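Local coordinates for protein aminopeptidase N (Francisella tularensis subsp. tularensis, PDB 5DLL) that probably releases N-terminal amino acids from intracellular peptides as a zinc-dependent aminopeptidase of the M1 family, at residues Ala492-Val497 with Glu515-Lys520; Leu302-Val307 with Glu341-Leu346. All coordinates share one frame; numbering follows the deposited sequence.

Contact 1 of 2, residues Ala492-Val497 with Glu515-Lys520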
loop_
_atom_site.group_PDB
_atom_site.type_symbol
_atom_site.label_atom_id
_atom_site.label_comp_id
_atom_site.label_asym_id
_atom_site.label_seq_id
_atom_site.Cartn_x
_atom_site.Cartn_y
_atom_site.Cartn_z
ATOM N N ALA A 492 -18.810 0.241 -22.695
ATOM C CA ALA A 492 -19.122 1.462 -21.956
ATOM C C ALA A 492 -19.372 1.150 -20.480
ATOM O O ALA A 492 -20.332 0.459 -20.134
ATOM C CB ALA A 492 -20.338 2.146 -22.556
ATOM N N LEU A 493 -18.500 1.665 -19.618
ATOM C CA LEU A 493 -18.607 1.474 -18.172
ATOM C C LEU A 493 -19.551 2.482 -17.507
ATOM O O LEU A 493 -20.032 3.423 -18.138
ATOM C CB LEU A 493 -17.222 1.596 -17.534
ATOM C CG LEU A 493 -16.154 0.643 -18.069
ATOM C CD1 LEU A 493 -14.762 1.123 -17.690
ATOM C CD2 LEU A 493 -16.404 -0.766 -17.556
ATOM N N HIS A 494 -19.801 2.260 -16.220
ATOM C CA HIS A 494 -20.557 3.176 -15.378
ATOM C C HIS A 494 -19.561 4.137 -14.715
ATOM O O HIS A 494 -18.848 3.751 -13.784
ATOM C CB HIS A 494 -21.309 2.365 -14.316
ATOM C CG HIS A 494 -22.381 3.128 -13.601
ATOM N ND1 HIS A 494 -23.467 2.506 -13.022
ATOM C CD2 HIS A 494 -22.541 4.453 -13.373
ATOM C CE1 HIS A 494 -24.247 3.414 -12.463
ATOM N NE2 HIS A 494 -23.708 4.603 -12.665
ATOM N N ILE A 495 -19.503 5.379 -15.205
ATOM C CA ILE A 495 -18.556 6.380 -14.690
ATOM C C ILE A 495 -19.298 7.444 -13.876
ATOM O O ILE A 495 -20.189 8.109 -14.407
ATOM C CB ILE A 495 -17.787 7.130 -15.815
ATOM C CG1 ILE A 495 -17.459 6.227 -17.014
ATOM C CG2 ILE A 495 -16.518 7.767 -15.260
ATOM C CD1 ILE A 495 -16.497 5.100 -16.723
ATOM N N PRO A 496 -18.940 7.610 -12.588
ATOM C CA PRO A 496 -19.438 8.737 -11.809
ATOM C C PRO A 496 -18.542 9.961 -11.978
ATOM O O PRO A 496 -17.325 9.868 -11.785
ATOM C CB PRO A 496 -19.379 8.222 -10.371
ATOM C CG PRO A 496 -18.257 7.248 -10.369
ATOM C CD PRO A 496 -18.144 6.687 -11.763
ATOM N N VAL A 497 -19.150 11.090 -12.342
ATOM C CA VAL A 497 -18.431 12.346 -12.533
ATOM C C VAL A 497 -18.876 13.362 -11.485
ATOM O O VAL A 497 -19.904 14.022 -11.645
ATOM C CB VAL A 497 -18.682 12.931 -13.937
ATOM C CG1 VAL A 497 -17.634 13.988 -14.261
ATOM C CG2 VAL A 497 -18.677 11.828 -14.985
ATOM N N GLU A 515 -23.703 10.804 -14.009
ATOM C CA GLU A 515 -23.286 9.456 -14.385
ATOM C C GLU A 515 -23.157 9.305 -15.891
ATOM O O GLU A 515 -23.960 9.849 -16.645
ATOM C CB GLU A 515 -24.288 8.440 -13.836
ATOM C CG GLU A 515 -24.210 8.296 -12.324
ATOM C CD GLU A 515 -25.510 7.836 -11.697
ATOM O OE1 GLU A 515 -26.250 7.055 -12.330
ATOM O OE2 GLU A 515 -25.787 8.254 -10.555
ATOM N N LEU A 516 -22.134 8.564 -16.312
ATOM C CA LEU A 516 -21.927 8.232 -17.718
ATOM C C LEU A 516 -22.006 6.716 -17.897
ATOM O O LEU A 516 -21.033 6.003 -17.652
ATOM C CB LEU A 516 -20.576 8.766 -18.195
ATOM C CG LEU A 516 -20.176 8.462 -19.639
ATOM C CD1 LEU A 516 -21.159 9.077 -20.622
ATOM C CD2 LEU A 516 -18.765 8.965 -19.900
ATOM N N LYS A 517 -23.177 6.244 -18.325
ATOM C CA LYS A 517 -23.447 4.816 -18.493
ATOM C C LYS A 517 -23.477 4.424 -19.966
ATOM O O LYS A 517 -24.082 3.416 -20.328
ATOM C CB LYS A 517 -24.803 4.468 -17.871
ATOM C CG LYS A 517 -25.005 4.956 -16.450
ATOM C CD LYS A 517 -26.368 4.533 -15.941
ATOM C CE LYS A 517 -26.709 5.221 -14.634
ATOM N NZ LYS A 517 -27.964 4.695 -14.031
ATOM N N GLU A 518 -22.814 5.209 -20.810
ATOM C CA GLU A 518 -22.993 5.110 -22.254
ATOM C C GLU A 518 -21.701 5.504 -22.965
ATOM O O GLU A 518 -20.842 6.164 -22.378
ATOM C CB GLU A 518 -24.149 6.028 -22.672
ATOM C CG GLU A 518 -24.775 5.724 -24.025
ATOM C CD GLU A 518 -26.005 6.576 -24.303
ATOM O OE1 GLU A 518 -26.825 6.773 -23.380
ATOM O OE2 GLU A 518 -26.160 7.048 -25.449
ATOM N N GLN A 519 -21.564 5.086 -24.222
ATOM C CA GLN A 519 -20.406 5.454 -25.049
ATOM C C GLN A 519 -20.293 6.978 -25.199
ATOM O O GLN A 519 -19.198 7.544 -25.105
ATOM C CB GLN A 519 -20.504 4.777 -26.428
ATOM C CG GLN A 519 -19.440 5.185 -27.445
ATOM C CD GLN A 519 -18.024 4.944 -26.959
ATOM O OE1 GLN A 519 -17.761 3.999 -26.212
ATOM N NE2 GLN A 519 -17.100 5.798 -27.386
ATOM N N LYS A 520 -21.434 7.626 -25.439
ATOM C CA LYS A 520 -21.515 9.084 -25.527
ATOM C C LYS A 520 -22.823 9.563 -24.895
ATOM O O LYS A 520 -23.860 8.913 -25.039
ATOM C CB LYS A 520 -21.402 9.533 -26.990
ATOM C CG LYS A 520 -21.527 11.037 -27.219
ATOM C CD LYS A 520 -20.531 11.565 -28.252
ATOM C CE LYS A 520 -20.623 10.870 -29.606
ATOM N NZ LYS A 520 -21.987 10.918 -30.199
#
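The open end of an antiparallel beta hairpin, made by strands 495-502 and 508-516 of the Ig-like domain, is joined here by two backbone hydrogen bonds and framed by the loops that enter and leave it. Both bonds belong to one hydrogen-bonded pair, Ile495 with Leu516. Leu516 N reaches Ile495 O over 2.8 Å and lies in the plane of that carbonyl. Ile495 N meets Leu516 O at 3.0 Å; the N-H...O angle is 168°, nearly straight, yet the donor stands 40° out of the carbonyl plane. At the next, non-hydrogen-bonded pair, Pro496 with Glu515, Glu515 CA makes a CA-H...O contact with Ile495 O.

The apolar pair between the segments is Ile495 with Leu516, which run side by side on one face of the sheet, their CB atoms 4.0 Å apart; Gln479 of strand 472-480 packs against both. The other face, that of Pro496 and Glu515, is covered by Leu406 of helix 390-423, which His494 touches as well. Farther out, Ala492 CB rests on the peptide between Glu518 and Gln519, 3.6 Å from Gln519 N.

The polar cluster is built round the imidazole of His494, whose CG is anti to the backbone N (chi1 -166°). Glu515 runs alongside, with its CG at the ring edge and its carboxylate divided: OE2 pairs with Arg443, while OE1 bridges to Lys517 NZ at 3.4 Å. Carboxylate and ammonium near the ring would probably pull the histidine's ionisation in opposite directions. Lys517, extended beyond CG, travels over one face of the imidazole in a CH-pi contact, CG 4.1 Å from the ring centroid and CE 3.6 Å from His494 NE2.

Contact 2 of 2, residues Leu302-Val307 with Glu341-Leu346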
loop_
_atom_site.group_PDB
_atom_site.type_symbol
_atom_site.label_atom_id
_atom_site.label_comp_id
_atom_site.label_asym_id
_atom_site.label_seq_id
_atom_site.Cartn_x
_atom_site.Cartn_y
_atom_site.Cartn_z
ATOM N N LEU A 302 2.471 6.151 8.767
ATOM C CA LEU A 302 2.537 4.827 8.149
ATOM C C LEU A 302 2.286 3.710 9.156
ATOM O O LEU A 302 1.577 2.750 8.846
ATOM C CB LEU A 302 3.883 4.626 7.453
ATOM C CG LEU A 302 4.069 5.443 6.169
ATOM C CD1 LEU A 302 5.537 5.488 5.758
ATOM C CD2 LEU A 302 3.201 4.889 5.046
ATOM N N VAL A 303 2.866 3.837 10.350
ATOM C CA VAL A 303 2.616 2.894 11.452
ATOM C C VAL A 303 1.125 2.815 11.756
ATOM O O VAL A 303 0.579 1.729 11.957
ATOM C CB VAL A 303 3.367 3.303 12.741
ATOM C CG1 VAL A 303 2.840 2.546 13.957
ATOM C CG2 VAL A 303 4.862 3.069 12.587
ATOM N N GLN A 304 0.486 3.979 11.796
ATOM C CA GLN A 304 -0.952 4.083 12.009
ATOM C C GLN A 304 -1.732 3.368 10.907
ATOM O O GLN A 304 -2.622 2.572 11.195
ATOM C CB GLN A 304 -1.359 5.561 12.059
ATOM C CG GLN A 304 -2.773 5.816 12.562
ATOM C CD GLN A 304 -3.262 7.221 12.257
ATOM O OE1 GLN A 304 -3.180 7.693 11.119
ATOM N NE2 GLN A 304 -3.785 7.893 13.274
ATOM N N SER A 305 -1.381 3.670 9.656
ATOM C CA SER A 305 -2.020 3.092 8.461
ATOM C C SER A 305 -1.878 1.575 8.387
ATOM O O SER A 305 -2.824 0.861 8.034
ATOM C CB SER A 305 -1.396 3.701 7.198
ATOM O OG SER A 305 -1.854 3.046 6.030
ATOM N N VAL A 306 -0.673 1.109 8.696
ATOM C CA VAL A 306 -0.347 -0.313 8.704
ATOM C C VAL A 306 -1.202 -1.055 9.736
ATOM O O VAL A 306 -1.893 -2.024 9.406
ATOM C CB VAL A 306 1.161 -0.512 9.000
ATOM C CG1 VAL A 306 1.471 -1.945 9.397
ATOM C CG2 VAL A 306 1.999 -0.089 7.800
ATOM N N VAL A 307 -1.154 -0.587 10.980
ATOM C CA VAL A 307 -1.926 -1.188 12.063
ATOM C C VAL A 307 -3.413 -1.107 11.728
ATOM O O VAL A 307 -4.152 -2.081 11.895
ATOM C CB VAL A 307 -1.653 -0.484 13.416
ATOM C CG1 VAL A 307 -2.616 -0.971 14.494
ATOM C CG2 VAL A 307 -0.210 -0.699 13.859
ATOM N N GLU A 341 -9.407 5.749 3.993
ATOM C CA GLU A 341 -10.434 6.586 4.636
ATOM C C GLU A 341 -10.120 6.875 6.099
ATOM O O GLU A 341 -10.422 7.954 6.606
ATOM C CB GLU A 341 -11.804 5.907 4.559
ATOM C CG GLU A 341 -12.437 5.943 3.181
ATOM C CD GLU A 341 -12.785 7.348 2.744
ATOM O OE1 GLU A 341 -13.306 8.129 3.569
ATOM O OE2 GLU A 341 -12.532 7.676 1.569
ATOM N N PHE A 342 -9.551 5.885 6.775
ATOM C CA PHE A 342 -9.142 6.006 8.173
ATOM C C PHE A 342 -8.057 7.056 8.295
ATOM O O PHE A 342 -8.154 7.979 9.104
ATOM C CB PHE A 342 -8.644 4.641 8.657
ATOM C CG PHE A 342 -7.914 4.665 9.973
ATOM C CD1 PHE A 342 -8.517 5.168 11.114
ATOM C CD2 PHE A 342 -6.637 4.111 10.081
ATOM C CE1 PHE A 342 -7.850 5.159 12.330
ATOM C CE2 PHE A 342 -5.966 4.095 11.292
ATOM C CZ PHE A 342 -6.574 4.621 12.420
ATOM N N THR A 343 -7.028 6.916 7.468
ATOM C CA THR A 343 -5.950 7.892 7.415
ATOM C C THR A 343 -6.445 9.294 7.014
ATOM O O THR A 343 -5.945 10.290 7.531
ATOM C CB THR A 343 -4.830 7.398 6.483
ATOM O OG1 THR A 343 -4.191 6.278 7.099
ATOM C CG2 THR A 343 -3.780 8.477 6.232
ATOM N N SER A 344 -7.431 9.363 6.119
ATOM C CA SER A 344 -7.982 10.642 5.658
ATOM C C SER A 344 -8.699 11.430 6.770
ATOM O O SER A 344 -8.492 12.644 6.925
ATOM C CB SER A 344 -8.939 10.404 4.488
ATOM O OG SER A 344 -8.243 9.967 3.342
ATOM N N ASP A 345 -9.538 10.735 7.535
ATOM C CA ASP A 345 -10.273 11.349 8.646
ATOM C C ASP A 345 -9.358 11.870 9.760
ATOM O O ASP A 345 -9.503 13.009 10.195
ATOM C CB ASP A 345 -11.281 10.354 9.236
ATOM C CG ASP A 345 -12.399 9.992 8.258
ATOM O OD1 ASP A 345 -12.651 10.766 7.303
ATOM O OD2 ASP A 345 -13.031 8.928 8.455
ATOM N N LEU A 346 -8.414 11.045 10.205
ATOM C CA LEU A 346 -7.538 11.392 11.336
ATOM C C LEU A 346 -6.292 12.212 10.959
ATOM O O LEU A 346 -5.521 12.594 11.841
ATOM C CB LEU A 346 -7.109 10.128 12.093
ATOM C CG LEU A 346 -8.134 9.484 13.034
ATOM C CD1 LEU A 346 -9.326 8.913 12.279
ATOM C CD2 LEU A 346 -7.456 8.396 13.851
#
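Gln304 OE1, the polar atom at the tip of the side chain that spans this contact, is gripped by one hydrogen bond, from Asn347 ND2, just past 341-346. The two helices, 297-312 and 328-346, carry zinc ligands of the M1 metallopeptidase domain. They cross obliquely, nearer antiparallel than parallel, with local axes 9.9 Å apart and 138° between their N-to-C directions, and come closest in backbone at Ser305 and Thr343. The surface that faces helix 297-312 is uncharged: Phe342, Thr343 and Leu346.

Gln304 has its CG anti to the backbone N (chi1 -168°), and the chain stays extended beyond it. The CG methylene lies 3.8 Å from CE2 of Phe342, with amide and ring planes inclined by 50°. The backbone carbonyl oxygen of Gln304 approaches the same ring at its edge, in plane, 3.7 Å from CE2. At the tip, NE2 rests against Leu346 CD2 at 3.7 Å. Phe342 itself, with CG likewise anti to the backbone N, is fixed from other directions by an edge-to-face stack with Phe312 and by the indole of Trp248.

Beside this glutamine, small side chains let the backbones draw near. Ser305 CB lies 3.8 Å from Thr343 OG1, and no hydrogen bond joins the two residues. Direct contact between the segments is thus van der Waals alone, while a polar route runs through Asn347 ND2, which bonds Gln304 OE1 and Thr343 O and so ties the buried glutamine to the carbonyl of the facing helix.

In the fold
Contact 2 lies near the zinc site and contact 1 far from it. Helix 297-312 supplies the zinc ligand His309, and helix 328-346 supplies Glu332; His313 completes the protein's set, as in the HExxH arrangement of this family. The side chain of Ser305 is about 10 Å from the zinc ion and about 5 Å from that of His309. Contact 1 belongs to the Ig-like domain, its centre about 32 Å from that of contact 2, with nearest atoms about 13 Å apart. Helix 390-423 links the two indirectly: its Arg401 forms a salt bridge with Glu341 of contact 2, while Met402 and Leu406 pack on the hairpin of contact 1.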